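Local coordinates for Lin1909 protein (PDB 3FIJ) that probably acts as a gamma-glutamyl-gamma-aminobutyrate hydrolase of the class I glutamine amidotransferase type, and binds manganese, at residues 36-39 against 43-46; 95-100 against 118-123. All coordinates share one frame; numbering follows the deposited sequence.

How the contacts relate
From the N terminus, the chain runs through strand 6-10 into helix 31-40 and turns back at once into strand 43-47; contact 1 closes this short loop, with three residues between its segments. It is complete before contact 2 begins, so the two lie in series and neither nest nor cross. Contact 2 closes a wider loop of 17 intervening residues, which includes strand 111-114, and joins helix 91-106 to helix 116-124. The centres of contact 1 and contact 2 are about 20 Å apart, and the nearest atoms of contact 1 and contact 2 are about 8 Å apart, without touching. Contact 1 ties a helix to an outermost strand of the central sheet, whereas contact 2 joins two helices on the other side of that sheet.

Contact 1: 36-39 against 43-46; sequences AIQK and FPIA
Ile37 and Gln38 take hold of the Pro44 ring from two directions, one over a face and the other at an edge. The CG2 methyl of Ile37 lies almost above the middle of the pyrrolidine: it is 3.6 Å from Pro44 CD and 3.7 Å from Pro44 CB, and the similar distances are what a carbon centred over a face should give. The torsion explains the placement, because with chi1 at -67° the CG2 branch is anti to the backbone N and is the one turned to the ring, while CG1 leads away. The two side chains slide past each other in opposite directions. Gln38 comes in close to the ring plane and at about a right angle, with its CG 3.7 Å from Pro44 CD and 3.9 Å from Pro44 CG. No hydrogen bond joins the segments, so the contact is apolar, and the CA atoms of Ile37 and Pro44 stand 6.4 Å apart. Ile9 on strand 6-10 touches both Ile37 and Pro44, and Asp50 of the second subunit also packs on the proline. Strand 43-47 runs parallel to its neighbour 6-10, and helix 31-40 leads from one to the other across a partly unmodelled connection. This is the first beta-alpha-beta crossover of an amidotransferase-like alpha/beta fold, here fastened at the turn from helix to strand.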
loop_
_atom_site.group_PDB
_atom_site.type_symbol
_atom_site.label_atom_id
_atom_site.label_comp_id
_atom_site.label_asym_id
_atom_site.label_seq_id
_atom_site.Cartn_x
_atom_site.Cartn_y
_atom_site.Cartn_z
ATOM N N ALA A 36 -8.203 21.192 -22.734
ATOM C CA ALA A 36 -9.283 22.142 -22.956
ATOM C C ALA A 36 -8.852 23.279 -23.877
ATOM O O ALA A 36 -9.530 23.596 -24.849
ATOM C CB ALA A 36 -9.755 22.701 -21.618
ATOM N N ILE A 37 -7.722 23.899 -23.577
ATOM C CA ILE A 37 -7.253 24.998 -24.399
ATOM C C ILE A 37 -6.958 24.543 -25.820
ATOM O O ILE A 37 -7.348 25.202 -26.784
ATOM C CB ILE A 37 -5.984 25.643 -23.800
ATOM C CG1 ILE A 37 -6.328 26.330 -22.474
ATOM C CG2 ILE A 37 -5.372 26.618 -24.798
ATOM C CD1 ILE A 37 -7.483 27.287 -22.564
ATOM N N GLN A 38 -6.274 23.413 -25.954
ATOM C CA GLN A 38 -5.932 22.902 -27.274
ATOM C C GLN A 38 -7.158 22.531 -28.098
ATOM O O GLN A 38 -7.196 22.786 -29.301
ATOM C CB GLN A 38 -4.992 21.705 -27.152
ATOM C CG GLN A 38 -3.556 22.103 -26.835
ATOM C CD GLN A 38 -2.686 20.911 -26.478
ATOM O OE1 GLN A 38 -1.463 21.033 -26.366
ATOM N NE2 GLN A 38 -3.311 19.755 -26.287
ATOM N N LYS A 39 -8.163 21.950 -27.456
ATOM C CA LYS A 39 -9.379 21.575 -28.160
ATOM C C LYS A 39 -10.077 22.819 -28.703
ATOM O O LYS A 39 -10.694 22.787 -29.757
ATOM C CB LYS A 39 -10.325 20.825 -27.214
ATOM C CG LYS A 39 -11.804 20.837 -27.629
ATOM C CD LYS A 39 -12.065 20.129 -28.959
ATOM C CE LYS A 39 -12.707 18.767 -28.763
ATOM N NZ LYS A 39 -14.028 18.845 -28.070
ATOM N N PHE A 43 -3.038 28.186 -27.987
ATOM C CA PHE A 43 -1.769 27.497 -27.800
ATOM C C PHE A 43 -1.419 27.693 -26.343
ATOM O O PHE A 43 -1.078 28.794 -25.918
ATOM C CB PHE A 43 -0.653 28.089 -28.665
ATOM C CG PHE A 43 0.663 27.368 -28.514
ATOM C CD1 PHE A 43 0.853 26.110 -29.083
ATOM C CD2 PHE A 43 1.706 27.931 -27.781
ATOM C CE1 PHE A 43 2.059 25.428 -28.928
ATOM C CE2 PHE A 43 2.920 27.254 -27.620
ATOM C CZ PHE A 43 3.095 26.000 -28.194
ATOM N N PRO A 44 -1.503 26.627 -25.549
ATOM C CA PRO A 44 -1.173 26.826 -24.144
ATOM C C PRO A 44 0.305 26.660 -23.803
ATOM O O PRO A 44 1.053 25.989 -24.519
ATOM C CB PRO A 44 -2.035 25.781 -23.454
ATOM C CG PRO A 44 -1.949 24.638 -24.400
ATOM C CD PRO A 44 -2.135 25.314 -25.762
ATOM N N ILE A 45 0.714 27.317 -22.724
ATOM C CA ILE A 45 2.062 27.193 -22.187
ATOM C C ILE A 45 1.843 27.208 -20.686
ATOM O O ILE A 45 1.007 27.963 -20.174
ATOM C CB ILE A 45 3.028 28.354 -22.557
ATOM C CG1 ILE A 45 2.470 29.697 -22.080
ATOM C CG2 ILE A 45 3.342 28.321 -24.041
ATOM C CD1 ILE A 45 3.474 30.835 -22.176
ATOM N N ALA A 46 2.556 26.348 -19.978
ATOM C CA ALA A 46 2.413 26.297 -18.536
ATOM C C ALA A 46 3.397 27.286 -17.919
ATOM O O ALA A 46 4.577 27.293 -18.262
ATOM C CB ALA A 46 2.688 24.891 -18.031
#

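Contact 2: 95-100 against 118-123; sequences SYEIAL and MQLVNV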
loop_
_atom_site.group_PDB
_atom_site.type_symbol
_atom_site.label_atom_id
_atom_site.label_comp_id
_atom_site.label_asym_id
_atom_site.label_seq_id
_atom_site.Cartn_x
_atom_site.Cartn_y
_atom_site.Cartn_z
ATOM N N SER A 95 1.466 34.343 -4.265
ATOM C CA SER A 95 2.113 35.622 -4.550
ATOM C C SER A 95 2.311 35.818 -6.045
ATOM O O SER A 95 1.999 36.881 -6.589
ATOM C CB SER A 95 3.474 35.702 -3.858
ATOM O OG SER A 95 3.328 35.659 -2.449
ATOM N N TYR A 96 2.844 34.789 -6.699
ATOM C CA TYR A 96 3.094 34.850 -8.131
ATOM C C TYR A 96 1.800 35.053 -8.910
ATOM O O TYR A 96 1.724 35.919 -9.780
ATOM C CB TYR A 96 3.797 33.575 -8.614
ATOM C CG TYR A 96 4.219 33.661 -10.062
ATOM C CD1 TYR A 96 5.041 34.706 -10.504
ATOM C CD2 TYR A 96 3.788 32.712 -10.997
ATOM C CE1 TYR A 96 5.427 34.805 -11.848
ATOM C CE2 TYR A 96 4.162 32.797 -12.346
ATOM C CZ TYR A 96 4.982 33.844 -12.765
ATOM O OH TYR A 96 5.366 33.940 -14.083
ATOM N N GLU A 97 0.780 34.258 -8.600
ATOM C CA GLU A 97 -0.495 34.394 -9.291
ATOM C C GLU A 97 -1.098 35.775 -9.027
ATOM O O GLU A 97 -1.634 36.402 -9.940
ATOM C CB GLU A 97 -1.463 33.282 -8.871
ATOM C CG GLU A 97 -0.972 31.903 -9.262
ATOM C CD GLU A 97 -2.045 30.838 -9.199
ATOM O OE1 GLU A 97 -2.872 30.865 -8.275
ATOM O OE2 GLU A 97 -2.045 29.952 -10.066
ATOM N N ILE A 98 -1.001 36.253 -7.788
ATOM C CA ILE A 98 -1.523 37.581 -7.471
ATOM C C ILE A 98 -0.862 38.537 -8.467
ATOM O O ILE A 98 -1.538 39.308 -9.151
ATOM C CB ILE A 98 -1.145 38.046 -6.036
ATOM C CG1 ILE A 98 -1.796 37.148 -4.983
ATOM C CG2 ILE A 98 -1.572 39.498 -5.838
ATOM C CD1 ILE A 98 -3.287 37.201 -4.952
ATOM N N ALA A 99 0.466 38.459 -8.550
ATOM C CA ALA A 99 1.237 39.301 -9.462
ATOM C C ALA A 99 0.785 39.105 -10.908
ATOM O O ALA A 99 0.794 40.050 -11.697
ATOM C CB ALA A 99 2.732 38.988 -9.327
ATOM N N LEU A 100 0.393 37.880 -11.253
ATOM C CA LEU A 100 -0.071 37.590 -12.607
ATOM C C LEU A 100 -1.388 38.284 -12.944
ATOM O O LEU A 100 -1.490 38.915 -13.996
ATOM C CB LEU A 100 -0.240 36.076 -12.842
ATOM C CG LEU A 100 0.974 35.156 -13.034
ATOM C CD1 LEU A 100 0.491 33.718 -13.228
ATOM C CD2 LEU A 100 1.787 35.585 -14.228
HETATM N N MSE A 118 -10.568 31.268 -8.935
HETATM C CA MSE A 118 -11.589 32.277 -8.678
HETATM C C MSE A 118 -11.423 32.836 -7.260
HETATM O O MSE A 118 -11.730 33.995 -6.987
HETATM C CB MSE A 118 -12.983 31.656 -8.833
HETATM C CG MSE A 118 -14.144 32.619 -8.606
HETATM SE SE MSE A 118 -15.850 31.679 -8.379
HETATM C CE MSE A 118 -15.677 31.247 -6.470
ATOM N N GLN A 119 -10.948 31.994 -6.350
ATOM C CA GLN A 119 -10.746 32.440 -4.985
ATOM C C GLN A 119 -9.466 33.260 -4.880
ATOM O O GLN A 119 -9.362 34.162 -4.040
ATOM C CB GLN A 119 -10.696 31.244 -4.036
ATOM C CG GLN A 119 -12.015 30.506 -3.978
ATOM C CD GLN A 119 -12.041 29.439 -2.917
ATOM O OE1 GLN A 119 -13.042 28.740 -2.752
ATOM N NE2 GLN A 119 -10.939 29.301 -2.190
ATOM N N LEU A 120 -8.488 32.953 -5.725
ATOM C CA LEU A 120 -7.245 33.708 -5.693
ATOM C C LEU A 120 -7.503 35.125 -6.226
ATOM O O LEU A 120 -6.959 36.104 -5.719
ATOM C CB LEU A 120 -6.164 33.015 -6.520
ATOM C CG LEU A 120 -4.846 33.787 -6.499
ATOM C CD1 LEU A 120 -3.713 32.828 -6.330
ATOM C CD2 LEU A 120 -4.696 34.625 -7.768
ATOM N N VAL A 121 -8.342 35.237 -7.247
ATOM C CA VAL A 121 -8.666 36.544 -7.793
ATOM C C VAL A 121 -9.352 37.371 -6.691
ATOM O O VAL A 121 -8.941 38.490 -6.391
ATOM C CB VAL A 121 -9.584 36.391 -9.022
ATOM C CG1 VAL A 121 -10.189 37.734 -9.426
ATOM C CG2 VAL A 121 -8.790 35.805 -10.161
ATOM N N ASN A 122 -10.381 36.803 -6.073
ATOM C CA ASN A 122 -11.111 37.489 -5.017
ATOM C C ASN A 122 -10.152 38.039 -3.942
ATOM O O ASN A 122 -10.243 39.205 -3.548
ATOM C CB ASN A 122 -12.136 36.527 -4.403
ATOM C CG ASN A 122 -13.134 37.236 -3.501
ATOM O OD1 ASN A 122 -13.106 37.078 -2.276
ATOM N ND2 ASN A 122 -14.023 38.026 -4.105
ATOM N N VAL A 123 -9.227 37.199 -3.481
ATOM C CA VAL A 123 -8.251 37.599 -2.477
ATOM C C VAL A 123 -7.328 38.696 -3.006
ATOM O O VAL A 123 -7.119 39.712 -2.349
ATOM C CB VAL A 123 -7.379 36.389 -2.033
ATOM C CG1 VAL A 123 -6.259 36.859 -1.088
ATOM C CG2 VAL A 123 -8.255 35.337 -1.346
#
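Leu120 reaches from helix 116-124 toward the flank of helix 91-106, where Glu97 and Ile98 receive it. Its CB starts the reach, and with CG anti to the backbone N (chi1 -180°) the branched end is carried straight across. One neighbour of Leu120 CG is the CD1 methyl of Ile98, 4.1 Å away, arriving at a slant; that same Ile98 CD1 lies 3.9 Å from the backbone O of Leu120, so the isoleucine tip touches both backbone and side chain. Beyond CG the leucine forks. Leu120 CD2 sits 3.7 Å from Glu97 CB and 4.0 Å from Glu97 C, resting against the helix backbone at the root of the glutamate. The two helices meeting here belong to the alpha/beta core: helix 91-106 leads from strand 64-67 to its parallel neighbour 111-114, and helix 116-124 follows that strand directly, the place where class I glutamine amidotransferases carry their nucleophile elbow. The other methyl, CD1, is also turned to Glu97, but chi2 of 137° lies away from the staggered positions and the fit against the carboxylate is too tight, which makes its exact setting doubtful. The carboxylate itself is tied by salt bridges, OE1 to Arg116 and OE2 to Arg93, and OE2 is also hydrogen-bonded to Thr10 OG1.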